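Local coordinates for protein inositol 2-dehydrogenase/D-chiro-inositol 3-dehydrogenase (Lactobacillus casei, PDB 4MIY) that oxidises myo-inositol and D-chiro-inositol to their keto forms, passing hydride to NAD+ bound on a Rossmann fold, at residues R15-R20 and T284-F289; M126-Q131 and E180-L185; T173-I178 and I312-A317. All coordinates share one frame; numbering follows the deposited sequence.

Interaction 1: R15-R20 and T284-F289; sequences RAHIDR and TEVQEF
Val286 meets His17 and Arg20 through a single methyl, CG2, and the contact divides into an apolar part across the segments and a polar part around the imidazole. In the apolar part, His17 CE1 lies 3.8 Å from Val286 CG2, and His17 ND1 is almost as near to the same methyl. The ring and the valine cross obliquely. Val286 holds CG1 anti to its backbone N (chi1 176°), which leaves CG2 as the branch turned to the histidine. Arg20 adds a looser touch, CD to Val286 CG2 at 4.4 Å. No hydrogen bond crosses between the segments, and one methyl group against two side chains buries 118 Å² in all, both sides summed.

Helix 12-24 follows strand 3-8 and a glycine-rich turn that fits the GxGxxG pattern of Rossmann dinucleotide-binding folds, whereas helix 279-294 comes from the C-terminal alpha/beta part of this Gfo/Idh/MocA-type protein. The contact therefore joins the two parts of the chain. The nearest atoms of the His17 side chain and the bound NAD are about 6 Å apart.

In the polar part, two partners together fix the rotation of the imidazole. Arg20 NE donates to His17 ND1 at 3.1 Å with an N-H...acceptor angle of 157°; ND1 sits in the guanidinium plane, whereas the arginine approaches 28° out of the imidazole plane. At the other end of the ring NE2 is hydrogen-bonded to Glu96. Ala16 O stands 3.6 Å above the plane of the Arg20 guanidinium, over its centre.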
loop_
_atom_site.group_PDB
_atom_site.type_symbol
_atom_site.label_atom_id
_atom_site.label_comp_id
_atom_site.label_asym_id
_atom_site.label_seq_id
_atom_site.Cartn_x
_atom_site.Cartn_y
_atom_site.Cartn_z
ATOM N N ARG A 15 -37.037 -6.715 0.553
ATOM C CA ARG A 15 -37.214 -5.477 1.242
ATOM C C ARG A 15 -36.089 -4.496 0.953
ATOM O O ARG A 15 -36.287 -3.315 0.943
ATOM C CB ARG A 15 -37.275 -5.705 2.739
ATOM C CG ARG A 15 -38.565 -6.313 3.244
ATOM C CD ARG A 15 -38.407 -6.815 4.713
ATOM N NE ARG A 15 -38.282 -5.749 5.664
ATOM C CZ ARG A 15 -39.302 -5.113 6.212
ATOM N NH1 ARG A 15 -40.534 -5.440 5.913
ATOM N NH2 ARG A 15 -39.081 -4.149 7.061
ATOM N N ALA A 16 -34.906 -5.028 0.753
ATOM C CA ALA A 16 -33.777 -4.185 0.429
ATOM C C ALA A 16 -33.901 -3.558 -0.960
ATOM O O ALA A 16 -33.528 -2.458 -1.145
ATOM C CB ALA A 16 -32.497 -4.960 0.559
ATOM N N HIS A 17 -34.453 -4.296 -1.897
ATOM C CA HIS A 17 -34.780 -3.735 -3.210
ATOM C C HIS A 17 -35.906 -2.702 -3.130
ATOM O O HIS A 17 -35.876 -1.719 -3.786
ATOM C CB HIS A 17 -35.127 -4.814 -4.199
ATOM C CG HIS A 17 -33.947 -5.503 -4.784
ATOM N ND1 HIS A 17 -32.796 -4.839 -5.102
ATOM C CD2 HIS A 17 -33.752 -6.783 -5.136
ATOM C CE1 HIS A 17 -31.932 -5.688 -5.599
ATOM N NE2 HIS A 17 -32.491 -6.874 -5.649
ATOM N N ILE A 18 -36.903 -2.966 -2.303
ATOM C CA ILE A 18 -37.934 -1.974 -2.056
ATOM C C ILE A 18 -37.380 -0.700 -1.481
ATOM O O ILE A 18 -37.736 0.362 -1.880
ATOM C CB ILE A 18 -39.049 -2.524 -1.131
ATOM C CG1 ILE A 18 -39.805 -3.619 -1.848
ATOM C CG2 ILE A 18 -39.937 -1.408 -0.604
ATOM C CD1 ILE A 18 -40.813 -4.316 -0.979
ATOM N N ASP A 19 -36.501 -0.843 -0.509
ATOM C CA ASP A 19 -35.815 0.290 0.050
ATOM C C ASP A 19 -35.048 1.081 -1.032
ATOM O O ASP A 19 -35.070 2.275 -1.061
ATOM C CB ASP A 19 -34.856 -0.185 1.144
ATOM C CG ASP A 19 -34.191 0.939 1.838
ATOM O OD1 ASP A 19 -34.899 1.777 2.349
ATOM O OD2 ASP A 19 -32.968 0.992 1.843
ATOM N N ARG A 20 -34.380 0.351 -1.899
ATOM C CA ARG A 20 -33.674 0.947 -3.014
ATOM C C ARG A 20 -34.606 1.756 -3.896
ATOM O O ARG A 20 -34.346 2.885 -4.180
ATOM C CB ARG A 20 -32.921 -0.122 -3.831
ATOM C CG ARG A 20 -31.519 -0.396 -3.300
ATOM C CD ARG A 20 -30.700 -1.367 -4.084
ATOM N NE ARG A 20 -30.991 -2.742 -3.772
ATOM C CZ ARG A 20 -30.447 -3.430 -2.784
ATOM N NH1 ARG A 20 -29.563 -2.901 -1.981
ATOM N NH2 ARG A 20 -30.780 -4.668 -2.627
ATOM N N THR A 284 -26.297 0.671 -8.320
ATOM C CA THR A 284 -26.023 0.908 -9.724
ATOM C C THR A 284 -26.791 -0.016 -10.666
ATOM O O THR A 284 -27.319 0.410 -11.659
ATOM C CB THR A 284 -24.521 0.849 -9.999
ATOM O OG1 THR A 284 -23.875 1.857 -9.230
ATOM C CG2 THR A 284 -24.228 1.092 -11.444
ATOM N N GLU A 285 -26.858 -1.265 -10.290
ATOM C CA GLU A 285 -27.555 -2.277 -11.032
ATOM C C GLU A 285 -29.043 -2.003 -11.175
ATOM O O GLU A 285 -29.572 -2.037 -12.235
ATOM C CB GLU A 285 -27.299 -3.586 -10.327
ATOM C CG GLU A 285 -28.268 -4.637 -10.513
ATOM C CD GLU A 285 -28.054 -5.849 -9.597
ATOM O OE1 GLU A 285 -27.569 -6.818 -10.112
ATOM O OE2 GLU A 285 -28.416 -5.819 -8.434
ATOM N N VAL A 286 -29.684 -1.684 -10.085
ATOM C CA VAL A 286 -31.088 -1.411 -10.083
ATOM C C VAL A 286 -31.418 -0.073 -10.738
ATOM O O VAL A 286 -32.391 0.042 -11.434
ATOM C CB VAL A 286 -31.649 -1.499 -8.666
ATOM C CG1 VAL A 286 -33.073 -1.120 -8.653
ATOM C CG2 VAL A 286 -31.486 -2.867 -8.154
ATOM N N GLN A 287 -30.569 0.923 -10.568
ATOM C CA GLN A 287 -30.818 2.177 -11.212
ATOM C C GLN A 287 -30.743 2.036 -12.708
ATOM O O GLN A 287 -31.503 2.643 -13.411
ATOM C CB GLN A 287 -29.835 3.233 -10.763
ATOM C CG GLN A 287 -30.143 4.617 -11.290
ATOM C CD GLN A 287 -31.396 5.204 -10.707
ATOM O OE1 GLN A 287 -31.435 5.615 -9.583
ATOM N NE2 GLN A 287 -32.418 5.261 -11.509
ATOM N N GLU A 288 -29.823 1.232 -13.198
ATOM C CA GLU A 288 -29.719 1.020 -14.625
ATOM C C GLU A 288 -30.972 0.308 -15.189
ATOM O O GLU A 288 -31.480 0.682 -16.213
ATOM C CB GLU A 288 -28.482 0.215 -14.971
ATOM C CG GLU A 288 -28.228 0.095 -16.450
ATOM C CD GLU A 288 -27.133 -0.868 -16.768
ATOM O OE1 GLU A 288 -27.375 -2.056 -16.727
ATOM O OE2 GLU A 288 -26.037 -0.420 -17.028
ATOM N N PHE A 289 -31.467 -0.687 -14.488
ATOM C CA PHE A 289 -32.663 -1.388 -14.906
ATOM C C PHE A 289 -33.837 -0.405 -14.998
ATOM O O PHE A 289 -34.508 -0.343 -15.980
ATOM C CB PHE A 289 -32.957 -2.545 -13.947
ATOM C CG PHE A 289 -34.237 -3.283 -14.255
ATOM C CD1 PHE A 289 -34.296 -4.203 -15.256
ATOM C CD2 PHE A 289 -35.367 -3.026 -13.559
ATOM C CE1 PHE A 289 -35.480 -4.843 -15.544
ATOM C CE2 PHE A 289 -36.521 -3.679 -13.849
ATOM C CZ PHE A 289 -36.568 -4.564 -14.834
#

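Interaction 2: M126-Q131 and E180-L185; sequences MRRYDQ and EMHWLL
Arg128 lays its whole side chain along the indole of Trp183, and it can be followed atom by atom. CB starts over the six-membered ring, with CZ2 of Trp183 4.0 Å away. CG, anti to the carbonyl carbon, stands over the ring system 3.7 Å above its plane. From there the chain runs extended to NE, which carries CD over the five-membered ring: a CH-pi contact of Arg128 CD to that ring's centroid at 3.6 Å, only 5° off the normal. NE passes CG and CB of Trp183. The guanidinium then stacks on the indole with planes 23° apart; CZ is 3.6 Å from Trp183 CB, and NH1 approaches Trp183 CD1 at 3.3 Å. At the tip, NH2 comes 3.7 Å from His182 CE1, while its salt bridges run to Asp179 and Asp306.

Arg128 belongs to a short 3-10 turn, 127-129, that lies between strand 121-123, an edge strand within this chain of the parallel Rossmann sheet, and helix 131-141; Met126 just before it touches NAD.

Arg127, bent at chi2, sends its guanidinium to helix 168-185, which also carries Trp183. NH1 donates to Glu180 OE1 at 2.9 Å in a salt bridge, near the guanidinium plane but 33° out of the carboxylate plane, on the syn side. Its NH2 bridges to Glu177, one turn earlier.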
loop_
_atom_site.group_PDB
_atom_site.type_symbol
_atom_site.label_atom_id
_atom_site.label_comp_id
_atom_site.label_asym_id
_atom_site.label_seq_id
_atom_site.Cartn_x
_atom_site.Cartn_y
_atom_site.Cartn_z
ATOM N N MET A 126 -24.773 -8.592 -9.508
ATOM C CA MET A 126 -24.321 -7.241 -9.265
ATOM C C MET A 126 -22.833 -6.967 -9.384
ATOM O O MET A 126 -22.461 -5.856 -9.444
ATOM C CB MET A 126 -24.812 -6.749 -7.898
ATOM C CG MET A 126 -23.961 -7.183 -6.714
ATOM S SD MET A 126 -24.057 -8.958 -6.425
ATOM C CE MET A 126 -22.968 -9.160 -5.009
ATOM N N ARG A 127 -22.015 -8.001 -9.374
ATOM C CA ARG A 127 -20.580 -7.793 -9.406
ATOM C C ARG A 127 -20.142 -6.968 -10.578
ATOM O O ARG A 127 -19.205 -6.267 -10.497
ATOM C CB ARG A 127 -19.838 -9.106 -9.451
ATOM C CG ARG A 127 -19.976 -9.957 -8.219
ATOM C CD ARG A 127 -18.988 -9.552 -7.159
ATOM N NE ARG A 127 -18.820 -10.538 -6.105
ATOM C CZ ARG A 127 -17.918 -11.501 -6.109
ATOM N NH1 ARG A 127 -17.071 -11.633 -7.092
ATOM N NH2 ARG A 127 -17.860 -12.330 -5.105
ATOM N N ARG A 128 -20.868 -7.087 -11.672
ATOM C CA ARG A 128 -20.496 -6.431 -12.897
ATOM C C ARG A 128 -20.620 -4.926 -12.732
ATOM O O ARG A 128 -20.058 -4.194 -13.487
ATOM C CB ARG A 128 -21.376 -6.900 -14.056
ATOM C CG ARG A 128 -21.244 -8.332 -14.409
ATOM C CD ARG A 128 -21.914 -8.615 -15.737
ATOM N NE ARG A 128 -22.085 -10.035 -16.012
ATOM C CZ ARG A 128 -22.370 -10.523 -17.200
ATOM N NH1 ARG A 128 -22.509 -9.725 -18.226
ATOM N NH2 ARG A 128 -22.503 -11.815 -17.356
ATOM N N TYR A 129 -21.337 -4.507 -11.709
ATOM C CA TYR A 129 -21.605 -3.100 -11.483
ATOM C C TYR A 129 -20.712 -2.468 -10.417
ATOM O O TYR A 129 -20.748 -1.296 -10.190
ATOM C CB TYR A 129 -23.065 -2.912 -11.122
ATOM C CG TYR A 129 -24.029 -3.213 -12.257
ATOM C CD1 TYR A 129 -24.373 -2.258 -13.154
ATOM C CD2 TYR A 129 -24.573 -4.449 -12.400
ATOM C CE1 TYR A 129 -25.215 -2.529 -14.173
ATOM C CE2 TYR A 129 -25.430 -4.731 -13.403
ATOM C CZ TYR A 129 -25.760 -3.774 -14.289
ATOM O OH TYR A 129 -26.626 -4.014 -15.310
ATOM N N ASP A 130 -19.936 -3.290 -9.761
ATOM C CA ASP A 130 -19.029 -2.792 -8.765
ATOM C C ASP A 130 -17.949 -1.968 -9.424
ATOM O O ASP A 130 -17.369 -2.367 -10.379
ATOM C CB ASP A 130 -18.413 -3.939 -7.999
ATOM C CG ASP A 130 -17.410 -3.478 -6.977
ATOM O OD1 ASP A 130 -17.845 -2.985 -5.953
ATOM O OD2 ASP A 130 -16.216 -3.632 -7.235
ATOM N N GLN A 131 -17.722 -0.787 -8.887
ATOM C CA GLN A 131 -16.814 0.155 -9.507
ATOM C C GLN A 131 -15.410 -0.382 -9.712
ATOM O O GLN A 131 -14.838 -0.170 -10.737
ATOM C CB GLN A 131 -16.813 1.482 -8.758
ATOM C CG GLN A 131 -18.103 2.219 -8.992
ATOM C CD GLN A 131 -18.216 3.576 -8.348
ATOM O OE1 GLN A 131 -17.238 4.229 -8.072
ATOM N NE2 GLN A 131 -19.433 4.024 -8.173
ATOM N N GLU A 180 -19.071 -13.650 -13.228
ATOM C CA GLU A 180 -18.091 -12.586 -13.432
ATOM C C GLU A 180 -16.990 -12.908 -14.413
ATOM O O GLU A 180 -16.642 -12.107 -15.207
ATOM C CB GLU A 180 -17.454 -12.264 -12.074
ATOM C CG GLU A 180 -16.544 -11.107 -12.029
ATOM C CD GLU A 180 -15.962 -10.918 -10.652
ATOM O OE1 GLU A 180 -16.695 -10.623 -9.739
ATOM O OE2 GLU A 180 -14.756 -11.070 -10.532
ATOM N N MET A 181 -16.456 -14.108 -14.358
ATOM C CA MET A 181 -15.269 -14.391 -15.128
ATOM C C MET A 181 -15.417 -14.432 -16.648
ATOM O O MET A 181 -14.584 -13.978 -17.346
ATOM C CB MET A 181 -14.579 -15.660 -14.633
ATOM C CG MET A 181 -14.191 -15.643 -13.162
ATOM S SD MET A 181 -13.116 -14.257 -12.754
ATOM C CE MET A 181 -13.052 -14.473 -10.981
ATOM N N HIS A 182 -16.489 -15.033 -17.118
ATOM C CA HIS A 182 -16.720 -15.077 -18.530
ATOM C C HIS A 182 -16.981 -13.692 -19.117
ATOM O O HIS A 182 -16.533 -13.407 -20.186
ATOM C CB HIS A 182 -17.771 -16.138 -18.916
ATOM C CG HIS A 182 -19.180 -15.799 -18.563
ATOM N ND1 HIS A 182 -20.000 -15.068 -19.384
ATOM C CD2 HIS A 182 -19.939 -16.162 -17.511
ATOM C CE1 HIS A 182 -21.172 -14.933 -18.812
ATOM N NE2 HIS A 182 -21.170 -15.597 -17.679
ATOM N N TRP A 183 -17.641 -12.840 -18.353
ATOM C CA TRP A 183 -17.813 -11.442 -18.717
ATOM C C TRP A 183 -16.505 -10.673 -18.698
ATOM O O TRP A 183 -16.211 -9.992 -19.592
ATOM C CB TRP A 183 -18.804 -10.795 -17.769
ATOM C CG TRP A 183 -18.835 -9.295 -17.723
ATOM C CD1 TRP A 183 -19.460 -8.478 -18.584
ATOM C CD2 TRP A 183 -18.259 -8.446 -16.723
ATOM N NE1 TRP A 183 -19.293 -7.175 -18.210
ATOM C CE2 TRP A 183 -18.574 -7.139 -17.055
ATOM C CE3 TRP A 183 -17.522 -8.673 -15.566
ATOM C CZ2 TRP A 183 -18.156 -6.081 -16.299
ATOM C CZ3 TRP A 183 -17.109 -7.610 -14.843
ATOM C CH2 TRP A 183 -17.434 -6.354 -15.200
ATOM N N LEU A 184 -15.734 -10.847 -17.636
ATOM C CA LEU A 184 -14.442 -10.210 -17.509
ATOM C C LEU A 184 -13.544 -10.458 -18.683
ATOM O O LEU A 184 -12.918 -9.587 -19.180
ATOM C CB LEU A 184 -13.736 -10.730 -16.257
ATOM C CG LEU A 184 -12.303 -10.226 -15.982
ATOM C CD1 LEU A 184 -12.245 -8.763 -15.667
ATOM C CD2 LEU A 184 -11.675 -10.983 -14.888
ATOM N N LEU A 185 -13.481 -11.723 -19.065
ATOM C CA LEU A 185 -12.579 -12.220 -20.064
ATOM C C LEU A 185 -13.159 -12.260 -21.473
ATOM O O LEU A 185 -12.442 -12.524 -22.375
ATOM C CB LEU A 185 -12.176 -13.637 -19.705
ATOM C CG LEU A 185 -11.449 -13.846 -18.381
ATOM C CD1 LEU A 185 -11.390 -15.297 -18.033
ATOM C CD2 LEU A 185 -10.078 -13.280 -18.493
#

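Interaction 3: T173-I178 and I312-A317; sequences TLIHEI and ITAAAA
Helix-to-helix packing inside the C-terminal alpha/beta domain brings helix 168-185 against helix 304-323. The local axes approach to 10.2 Å, and their N-to-C directions stand 130° apart, an oblique crossing nearer antiparallel than parallel. Only carbon atoms meet, as small residues on 312-317 face two isoleucines.

Ile178 carries most of the contact. Its CG2, anti to the backbone N, lies 3.7 Å from Thr313 CG2 and equally near Thr313 CB, while CG1 also reaches the threonine methyl; the two side chains slide past each other in opposite directions. Thr313 can offer that methyl because its CG2 is likewise anti to the backbone N (chi1 -59° for OG1), while OG1 turns back to the carbonyl of Ile309 on its own helix, which satisfies the hydroxyl. The CD1 methyl of Ile178 continues past Thr313 to Ala314 CA, at 4.3 Å. Replacing Ile178 by an alanine would probably leave the Thr313 methyl without its mate and open a gap between the two helices, since the CG2, CG1 and CD1 contacts would all go.

Ile175, one turn earlier, adds CD1 against Ala314 CB at 4.1 Å. Near it helix 168-185 is kinked where the N atoms of His176 and Glu177 lack their bonds to the preceding turn; His176 N makes only a weak bond, to Thr173 O at 3.3 Å.

Beyond the pair, Thr313, Ala316 and Ala317 rest on Ile192, and Ala314 and Ala317 touch Ile170. Helix 304-323 thus packs on strand 189-195 and Ile170, while helix 168-185 reaches strand 223-229 through Leu174.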
loop_
_atom_site.group_PDB
_atom_site.type_symbol
_atom_site.label_atom_id
_atom_site.label_comp_id
_atom_site.label_asym_id
_atom_site.label_seq_id
_atom_site.Cartn_x
_atom_site.Cartn_y
_atom_site.Cartn_z
ATOM N N THR A 173 -22.410 -18.498 -3.289
ATOM C CA THR A 173 -21.123 -17.878 -3.123
ATOM C C THR A 173 -20.318 -17.838 -4.429
ATOM O O THR A 173 -20.176 -16.810 -5.007
ATOM C CB THR A 173 -20.394 -18.536 -1.955
ATOM O OG1 THR A 173 -21.190 -18.412 -0.779
ATOM C CG2 THR A 173 -19.055 -17.879 -1.700
ATOM N N LEU A 174 -19.867 -18.975 -4.919
ATOM C CA LEU A 174 -19.102 -18.998 -6.152
ATOM C C LEU A 174 -19.868 -18.499 -7.385
ATOM O O LEU A 174 -19.298 -18.140 -8.353
ATOM C CB LEU A 174 -18.529 -20.407 -6.406
ATOM C CG LEU A 174 -17.573 -20.604 -7.573
ATOM C CD1 LEU A 174 -16.253 -19.846 -7.408
ATOM C CD2 LEU A 174 -17.293 -22.081 -7.766
ATOM N N ILE A 175 -21.166 -18.512 -7.285
ATOM C CA ILE A 175 -22.010 -18.116 -8.389
ATOM C C ILE A 175 -21.649 -16.733 -8.913
ATOM O O ILE A 175 -21.766 -16.476 -10.062
ATOM C CB ILE A 175 -23.513 -18.214 -8.010
ATOM C CG1 ILE A 175 -24.414 -18.178 -9.255
ATOM C CG2 ILE A 175 -23.890 -17.182 -7.006
ATOM C CD1 ILE A 175 -24.288 -19.333 -10.062
ATOM N N HIS A 176 -21.185 -15.880 -8.024
ATOM C CA HIS A 176 -20.775 -14.545 -8.369
ATOM C C HIS A 176 -19.537 -14.533 -9.257
ATOM O O HIS A 176 -19.490 -13.844 -10.222
ATOM C CB HIS A 176 -20.588 -13.701 -7.110
ATOM C CG HIS A 176 -21.868 -13.423 -6.410
ATOM N ND1 HIS A 176 -22.807 -12.568 -6.918
ATOM C CD2 HIS A 176 -22.391 -13.919 -5.273
ATOM C CE1 HIS A 176 -23.844 -12.526 -6.112
ATOM N NE2 HIS A 176 -23.606 -13.322 -5.093
ATOM N N GLU A 177 -18.577 -15.360 -8.918
ATOM C CA GLU A 177 -17.421 -15.526 -9.752
ATOM C C GLU A 177 -17.785 -16.235 -11.052
ATOM O O GLU A 177 -17.240 -15.952 -12.072
ATOM C CB GLU A 177 -16.331 -16.300 -9.014
ATOM C CG GLU A 177 -15.542 -15.517 -7.964
ATOM C CD GLU A 177 -16.299 -15.192 -6.692
ATOM O OE1 GLU A 177 -17.197 -15.924 -6.323
ATOM O OE2 GLU A 177 -15.981 -14.171 -6.106
ATOM N N ILE A 178 -18.719 -17.163 -10.976
ATOM C CA ILE A 178 -19.168 -17.866 -12.158
ATOM C C ILE A 178 -19.743 -16.926 -13.197
ATOM O O ILE A 178 -19.404 -17.022 -14.333
ATOM C CB ILE A 178 -20.156 -18.964 -11.815
ATOM C CG1 ILE A 178 -19.407 -20.178 -11.260
ATOM C CG2 ILE A 178 -20.920 -19.360 -13.030
ATOM C CD1 ILE A 178 -20.300 -21.131 -10.530
ATOM N N ILE A 312 -25.726 -23.634 -15.816
ATOM C CA ILE A 312 -24.983 -24.765 -16.359
ATOM C C ILE A 312 -23.687 -24.974 -15.582
ATOM O O ILE A 312 -23.314 -26.069 -15.250
ATOM C CB ILE A 312 -24.669 -24.522 -17.825
ATOM C CG1 ILE A 312 -25.948 -24.560 -18.654
ATOM C CG2 ILE A 312 -23.684 -25.519 -18.357
ATOM C CD1 ILE A 312 -25.760 -24.038 -19.981
ATOM N N THR A 313 -22.995 -23.882 -15.330
ATOM C CA THR A 313 -21.714 -23.939 -14.676
ATOM C C THR A 313 -21.871 -24.366 -13.222
ATOM O O THR A 313 -21.114 -25.136 -12.724
ATOM C CB THR A 313 -21.016 -22.595 -14.814
ATOM O OG1 THR A 313 -20.850 -22.286 -16.186
ATOM C CG2 THR A 313 -19.673 -22.633 -14.176
ATOM N N ALA A 314 -22.894 -23.867 -12.569
ATOM C CA ALA A 314 -23.158 -24.239 -11.203
ATOM C C ALA A 314 -23.496 -25.715 -11.070
ATOM O O ALA A 314 -23.115 -26.359 -10.155
ATOM C CB ALA A 314 -24.261 -23.409 -10.625
ATOM N N ALA A 315 -24.207 -26.224 -12.034
ATOM C CA ALA A 315 -24.554 -27.614 -12.006
ATOM C C ALA A 315 -23.320 -28.491 -12.254
ATOM O O ALA A 315 -23.163 -29.501 -11.639
ATOM C CB ALA A 315 -25.609 -27.864 -13.018
ATOM N N ALA A 316 -22.456 -28.063 -13.160
ATOM C CA ALA A 316 -21.196 -28.746 -13.378
ATOM C C ALA A 316 -20.347 -28.748 -12.101
ATOM O O ALA A 316 -19.722 -29.710 -11.782
ATOM C CB ALA A 316 -20.456 -28.156 -14.526
ATOM N N ALA A 317 -20.372 -27.654 -11.377
ATOM C CA ALA A 317 -19.629 -27.543 -10.160
ATOM C C ALA A 317 -20.216 -28.405 -9.059
ATOM O O ALA A 317 -19.500 -29.018 -8.311
ATOM C CB ALA A 317 -19.607 -26.100 -9.736
#

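All three contacts are buried and none is a surface contact; Trp183 in interaction 2 is the one touching residue that is partly exposed. Their chemistry differs. Interaction 1 joins the Rossmann part to helix 279-294 through one methyl beside a polar His-Arg pair, and interaction 3 is carbon-only packing within the C-terminal domain. Interaction 2, in the turn after the edge strand of the Rossmann sheet, is charged and aromatic. Interactions 2 and 3 share helix 168-185, and a salt bridge and the packing of Met126 on His176 tie their segments together. Interaction 1 meets interaction 2 where Tyr129 OH and Glu288 OE1 probably hydrogen-bond. Interactions 1 and 3 do not touch, lying on opposite sides of the chain's centre.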